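Hemoglobin component VII (Tokunagayusurika akamusi, PDB 1X46) binds heme and, as a member of the globin family, probably carries or stores oxygen in the midge larva. Local coordinates at residues Lys16-Gln21 with Lys133-Ala138; Ile29-Phe34 with Ser54-Ala59. All coordinates share one frame; numbering follows the deposited sequence.

Interaction 1: residues Lys16-Gln21 with Lys133-Ala138; sequences KSSWAQ and KAWDSA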
loop_
_atom_site.group_PDB
_atom_site.type_symbol
_atom_site.label_atom_id
_atom_site.label_comp_id
_atom_site.label_asym_id
_atom_site.label_seq_id
_atom_site.Cartn_x
_atom_site.Cartn_y
_atom_site.Cartn_z
ATOM N N LYS A 16 -12.457 1.519 -0.343
ATOM C CA LYS A 16 -12.810 0.138 -0.703
ATOM C C LYS A 16 -13.207 0.001 -2.187
ATOM O O LYS A 16 -12.764 -0.939 -2.865
ATOM C CB LYS A 16 -13.951 -0.390 0.173
ATOM C CG LYS A 16 -13.596 -0.612 1.615
ATOM C CD LYS A 16 -14.783 -1.124 2.437
ATOM C CE LYS A 16 -14.310 -1.399 3.869
ATOM N NZ LYS A 16 -15.424 -1.789 4.789
ATOM N N SER A 17 -13.998 0.948 -2.695
ATOM C CA SER A 17 -14.475 0.831 -4.073
ATOM C C SER A 17 -13.400 1.098 -5.118
ATOM O O SER A 17 -13.338 0.401 -6.126
ATOM C CB SER A 17 -15.718 1.683 -4.336
ATOM O OG SER A 17 -15.508 3.033 -4.003
ATOM N N SER A 18 -12.533 2.087 -4.869
ATOM C CA SER A 18 -11.456 2.355 -5.797
ATOM C C SER A 18 -10.380 1.256 -5.740
ATOM O O SER A 18 -9.816 0.866 -6.759
ATOM C CB SER A 18 -10.875 3.775 -5.577
ATOM O OG SER A 18 -10.335 3.937 -4.281
ATOM N N TRP A 19 -10.145 0.722 -4.540
ATOM C CA TRP A 19 -9.280 -0.440 -4.398
ATOM C C TRP A 19 -9.769 -1.636 -5.208
ATOM O O TRP A 19 -8.982 -2.337 -5.845
ATOM C CB TRP A 19 -9.119 -0.799 -2.919
ATOM C CG TRP A 19 -8.281 -2.030 -2.716
ATOM C CD1 TRP A 19 -8.694 -3.223 -2.159
ATOM C CD2 TRP A 19 -6.890 -2.192 -3.033
ATOM N NE1 TRP A 19 -7.636 -4.102 -2.123
ATOM C CE2 TRP A 19 -6.520 -3.497 -2.648
ATOM C CE3 TRP A 19 -5.914 -1.357 -3.596
ATOM C CZ2 TRP A 19 -5.210 -4.000 -2.840
ATOM C CZ3 TRP A 19 -4.616 -1.852 -3.773
ATOM C CH2 TRP A 19 -4.284 -3.164 -3.406
ATOM N N ALA A 20 -11.077 -1.873 -5.133
ATOM C CA ALA A 20 -11.666 -2.987 -5.871
ATOM C C ALA A 20 -11.424 -2.886 -7.387
ATOM O O ALA A 20 -11.436 -3.904 -8.095
ATOM C CB ALA A 20 -13.171 -3.085 -5.562
ATOM N N GLN A 21 -11.180 -1.664 -7.871
ATOM C CA GLN A 21 -10.917 -1.437 -9.293
ATOM C C GLN A 21 -9.483 -1.821 -9.698
ATOM O O GLN A 21 -9.207 -2.003 -10.886
ATOM C CB GLN A 21 -11.164 0.035 -9.645
ATOM C CG GLN A 21 -12.619 0.471 -9.605
ATOM C CD GLN A 21 -12.844 1.761 -10.376
ATOM O OE1 GLN A 21 -12.630 1.802 -11.601
ATOM N NE2 GLN A 21 -13.252 2.813 -9.671
ATOM N N LYS A 133 -8.355 12.528 -1.259
ATOM C CA LYS A 133 -8.533 12.889 0.143
ATOM C C LYS A 133 -8.825 11.669 1.004
ATOM O O LYS A 133 -8.254 11.540 2.085
ATOM C CB LYS A 133 -9.655 13.915 0.282
ATOM C CG LYS A 133 -9.723 14.549 1.650
ATOM C CD LYS A 133 -10.679 15.715 1.576
ATOM C CE LYS A 133 -12.066 15.245 1.931
ATOM N NZ LYS A 133 -12.140 15.036 3.414
ATOM N N ALA A 134 -9.672 10.762 0.503
ATOM C CA ALA A 134 -10.013 9.549 1.254
ATOM C C ALA A 134 -8.778 8.663 1.475
ATOM O O ALA A 134 -8.515 8.226 2.612
ATOM C CB ALA A 134 -11.100 8.776 0.564
ATOM N N TRP A 135 -8.018 8.399 0.402
ATOM C CA TRP A 135 -6.782 7.632 0.566
ATOM C C TRP A 135 -5.736 8.316 1.457
ATOM O O TRP A 135 -5.027 7.640 2.204
ATOM C CB TRP A 135 -6.168 7.301 -0.789
ATOM C CG TRP A 135 -6.847 6.203 -1.499
ATOM C CD1 TRP A 135 -7.849 6.302 -2.415
ATOM C CD2 TRP A 135 -6.541 4.803 -1.391
ATOM N NE1 TRP A 135 -8.205 5.054 -2.877
ATOM C CE2 TRP A 135 -7.417 4.111 -2.271
ATOM C CE3 TRP A 135 -5.605 4.063 -0.660
ATOM C CZ2 TRP A 135 -7.393 2.709 -2.424
ATOM C CZ3 TRP A 135 -5.582 2.662 -0.807
ATOM C CH2 TRP A 135 -6.468 1.999 -1.682
ATOM N N ASP A 136 -5.661 9.648 1.390
ATOM C CA ASP A 136 -4.726 10.407 2.227
ATOM C C ASP A 136 -5.054 10.130 3.693
ATOM O O ASP A 136 -4.146 9.933 4.497
ATOM C CB ASP A 136 -4.849 11.916 1.910
ATOM C CG ASP A 136 -4.007 12.348 0.712
ATOM O OD1 ASP A 136 -3.252 11.530 0.172
ATOM O OD2 ASP A 136 -4.002 13.503 0.269
ATOM N N SER A 137 -6.352 10.111 4.012
ATOM C CA SER A 137 -6.803 9.890 5.399
ATOM C C SER A 137 -6.479 8.474 5.856
ATOM O O SER A 137 -6.088 8.276 7.013
ATOM C CB SER A 137 -8.301 10.174 5.542
ATOM O OG SER A 137 -8.548 11.552 5.304
ATOM N N ALA A 138 -6.659 7.507 4.958
ATOM C CA ALA A 138 -6.327 6.118 5.243
ATOM C C ALA A 138 -4.822 5.940 5.483
ATOM O O ALA A 138 -4.394 5.325 6.458
ATOM C CB ALA A 138 -6.795 5.233 4.105
#
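Trp135 reaches out of helix 129-146 and sets its indole against Ser18 and Trp19, neighbours on helix 9-20. The two backbones stay well apart, with the CA atoms of Ser18 and Trp135 9.5 Å from each other, and the large side chain spans the gap. Its CG stands anti to the carbonyl carbon (chi1 -77°), a setting that carries the ring away from its own helix and brings the pyrrole N-H to the serine. There NE1 donates to Ser18 OG over 2.8 Å, the N-H pointing at the oxygen with an angle of 156°. The oxygen sits at the indole edge, only 10° out of the ring plane, where an N-H of this kind is directed. Ser18 OG is in turn hydrogen-bonded to the backbone oxygen of Leu14 one turn earlier, so a single hydroxyl joins the indole to the carbonyl of the facing helix. The benzo side of the same ring meets Trp19: CH2 of Trp135 lies 3.9 Å from CE3 of Trp19 and is also close to its CB. The two tryptophan side chains cross at about a right angle, touching through a few carbons without stacking. Trp19 uses its own NE1 elsewhere, on Asn73 of helix 59-78. Around Trp135, Val15, Ile76, Leu116 and Leu120 complete an apolar setting contributed by three helices. A leucine in place of Trp135 would probably leave Ser18 OG without this donor and open a gap beside Trp19. The example shows how a buried indole can be apolar and polar at once: its benzo carbons pack on Trp19, while one nearly in-plane bond satisfies the N-H and, with the packing, is likely to restrict the ring's rotation.

Interaction 2: residues Ile29-Phe34 with Ser54-Ala59; sequences ILYNFF and SLKDTA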
loop_
_atom_site.group_PDB
_atom_site.type_symbol
_atom_site.label_atom_id
_atom_site.label_comp_id
_atom_site.label_asym_id
_atom_site.label_seq_id
_atom_site.Cartn_x
_atom_site.Cartn_y
_atom_site.Cartn_z
ATOM N N ILE A 29 0.654 -3.070 -10.155
ATOM C CA ILE A 29 0.894 -2.162 -9.024
ATOM C C ILE A 29 2.360 -2.251 -8.606
ATOM O O ILE A 29 3.020 -1.218 -8.383
ATOM C CB ILE A 29 -0.020 -2.558 -7.818
ATOM C CG1 ILE A 29 -1.478 -2.187 -8.113
ATOM C CG2 ILE A 29 0.478 -1.874 -6.512
ATOM C CD1 ILE A 29 -2.467 -2.878 -7.176
ATOM N N LEU A 30 2.903 -3.465 -8.505
ATOM C CA LEU A 30 4.305 -3.610 -8.115
ATOM C C LEU A 30 5.249 -3.055 -9.156
ATOM O O LEU A 30 6.256 -2.392 -8.824
ATOM C CB LEU A 30 4.669 -5.078 -7.772
ATOM C CG LEU A 30 6.065 -5.329 -7.200
ATOM C CD1 LEU A 30 6.247 -4.526 -5.896
ATOM C CD2 LEU A 30 6.283 -6.844 -6.936
ATOM N N TYR A 31 4.967 -3.362 -10.425
ATOM C CA TYR A 31 5.777 -2.787 -11.491
ATOM C C TYR A 31 5.769 -1.251 -11.416
ATOM O O TYR A 31 6.848 -0.647 -11.525
ATOM C CB TYR A 31 5.258 -3.274 -12.845
ATOM C CG TYR A 31 5.946 -2.617 -14.008
ATOM C CD1 TYR A 31 7.079 -3.182 -14.574
ATOM C CD2 TYR A 31 5.447 -1.428 -14.544
ATOM C CE1 TYR A 31 7.712 -2.581 -15.655
ATOM C CE2 TYR A 31 6.094 -0.815 -15.626
ATOM C CZ TYR A 31 7.217 -1.419 -16.159
ATOM O OH TYR A 31 7.874 -0.861 -17.234
ATOM N N ASN A 32 4.599 -0.652 -11.180
ATOM C CA ASN A 32 4.529 0.805 -11.105
ATOM C C ASN A 32 5.365 1.355 -9.957
ATOM O O ASN A 32 6.055 2.366 -10.083
ATOM C CB ASN A 32 3.093 1.250 -10.985
ATOM C CG ASN A 32 2.961 2.740 -10.963
ATOM O OD1 ASN A 32 3.274 3.412 -11.954
ATOM N ND2 ASN A 32 2.485 3.268 -9.855
ATOM N N PHE A 33 5.330 0.671 -8.831
ATOM C CA PHE A 33 6.118 1.072 -7.675
ATOM C C PHE A 33 7.594 1.031 -7.991
ATOM O O PHE A 33 8.283 2.036 -7.770
ATOM C CB PHE A 33 5.741 0.178 -6.464
ATOM C CG PHE A 33 6.589 0.428 -5.233
ATOM C CD1 PHE A 33 6.811 1.720 -4.772
ATOM C CD2 PHE A 33 7.185 -0.646 -4.544
ATOM C CE1 PHE A 33 7.599 1.953 -3.629
ATOM C CE2 PHE A 33 7.981 -0.426 -3.413
ATOM C CZ PHE A 33 8.171 0.883 -2.941
ATOM N N PHE A 34 8.107 -0.086 -8.529
ATOM C CA PHE A 34 9.525 -0.183 -8.803
ATOM C C PHE A 34 9.950 0.741 -9.950
ATOM O O PHE A 34 11.079 1.237 -9.926
ATOM C CB PHE A 34 9.877 -1.643 -9.149
ATOM C CG PHE A 34 9.888 -2.586 -7.950
ATOM C CD1 PHE A 34 9.922 -2.111 -6.635
ATOM C CD2 PHE A 34 9.909 -3.949 -8.172
ATOM C CE1 PHE A 34 9.947 -3.001 -5.568
ATOM C CE2 PHE A 34 9.950 -4.856 -7.127
ATOM C CZ PHE A 34 9.963 -4.403 -5.824
ATOM N N SER A 54 12.405 -7.464 -17.424
ATOM C CA SER A 54 12.570 -8.922 -17.393
ATOM C C SER A 54 11.751 -9.546 -16.281
ATOM O O SER A 54 11.262 -10.658 -16.411
ATOM C CB SER A 54 14.044 -9.279 -17.137
ATOM O OG SER A 54 14.870 -8.764 -18.163
ATOM N N LEU A 55 11.639 -8.839 -15.167
ATOM C CA LEU A 55 10.921 -9.380 -14.002
ATOM C C LEU A 55 9.406 -9.524 -14.189
ATOM O O LEU A 55 8.785 -10.466 -13.659
ATOM C CB LEU A 55 11.203 -8.514 -12.774
ATOM C CG LEU A 55 12.577 -8.651 -12.137
ATOM C CD1 LEU A 55 12.805 -7.491 -11.158
ATOM C CD2 LEU A 55 12.724 -9.986 -11.391
ATOM N N LYS A 56 8.765 -8.592 -14.884
ATOM C CA LYS A 56 7.332 -8.653 -15.101
ATOM C C LYS A 56 6.888 -9.980 -15.830
ATOM O O LYS A 56 7.534 -10.436 -16.760
ATOM C CB LYS A 56 6.847 -7.385 -15.832
ATOM C CG LYS A 56 5.367 -7.121 -15.654
ATOM C CD LYS A 56 4.870 -5.678 -15.920
ATOM C CE LYS A 56 5.451 -5.033 -17.159
ATOM N NZ LYS A 56 4.547 -3.968 -17.711
ATOM N N ASP A 57 5.801 -10.598 -15.383
ATOM C CA ASP A 57 5.348 -11.886 -15.910
ATOM C C ASP A 57 6.176 -13.098 -15.472
ATOM O O ASP A 57 6.019 -14.175 -16.024
ATOM C CB ASP A 57 5.155 -11.861 -17.439
ATOM C CG ASP A 57 4.154 -10.814 -17.864
ATOM O OD1 ASP A 57 2.974 -10.932 -17.468
ATOM O OD2 ASP A 57 4.458 -9.826 -18.548
ATOM N N THR A 58 7.040 -12.916 -14.482
ATOM C CA THR A 58 7.713 -14.055 -13.852
ATOM C C THR A 58 7.053 -14.364 -12.548
ATOM O O THR A 58 6.483 -13.482 -11.878
ATOM C CB THR A 58 9.219 -13.855 -13.641
ATOM O OG1 THR A 58 9.475 -12.817 -12.666
ATOM C CG2 THR A 58 9.884 -13.386 -14.955
ATOM N N ALA A 59 7.160 -15.621 -12.154
ATOM C CA ALA A 59 6.508 -16.054 -10.931
ATOM C C ALA A 59 7.042 -15.399 -9.661
ATOM O O ALA A 59 6.238 -15.023 -8.825
ATOM C CB ALA A 59 6.504 -17.618 -10.815
HETATM O O HOH W 1 6.071 -2.016 -19.221
#
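The phenol ring of Tyr31 has the end of Lys56 lying over one face, while the hydroxyl at its rim is hydrogen-bonded to Glu53. Lys56 CE sits 3.5 Å above the ring plane, displaced toward the rim, in a CH-pi contact; its nearest ring atom is Tyr31 CD1, at 3.6 Å. The ammonium group is better centred: NZ is 3.9 Å from the centroid of the Tyr31 ring and just 4° off its normal, which makes this a cation-pi pair with the charge almost directly over the middle of the ring. Lys56 starts out extended and then bends at CG-CD (chi3 44°), folding its last carbons across the aromatic surface; CD also touches CG and CD1 of the tyrosine. A water accepts from Lys56 NZ at 2.9 Å and makes a weak bond to Tyr31 OH, bridging the two polar ends. The carboxylate of Glu53 at the phenol oxygen may make the ring a somewhat better partner for the cation.

The backbone carrying the lysine is held by a type II beta turn from Leu55 to Thr58. Leu55 O accepts hydrogen bonds from both the backbone N and OG1 of Thr58, the latter at 2.6 Å and on a lone pair in the carbonyl plane. Thr58 is also the N-cap residue of helix 59-78, so the turn joins that long helix to the short helix 52-55. The contact sets the end of helix 52-55 beside helix 26-36, whose Phe33 touches the heme and whose Leu30 and Phe34 pack on helix 59-78.

Interactions 1 and 2 lie about 22 Å apart, centre to centre, in one all-helical globin chain. Along the sequence, 16-21 comes first, both partners of interaction 2 follow, and 133-138 comes last; interaction 1 therefore joins distant parts of the chain, whereas interaction 2 is far more local. Helices 9-20 and 26-36 are consecutive, and Trp19 CZ3 lies 4.2 Å from Ile29 CD1, so the segments 16-21 and 29-34 touch. Helix 59-78 is common ground, contacted by side chains from both. The pair illustrates two scales of globin assembly: a buried contact between helices near the two ends of the chain and a surface one between a turn and a helix that touches the heme.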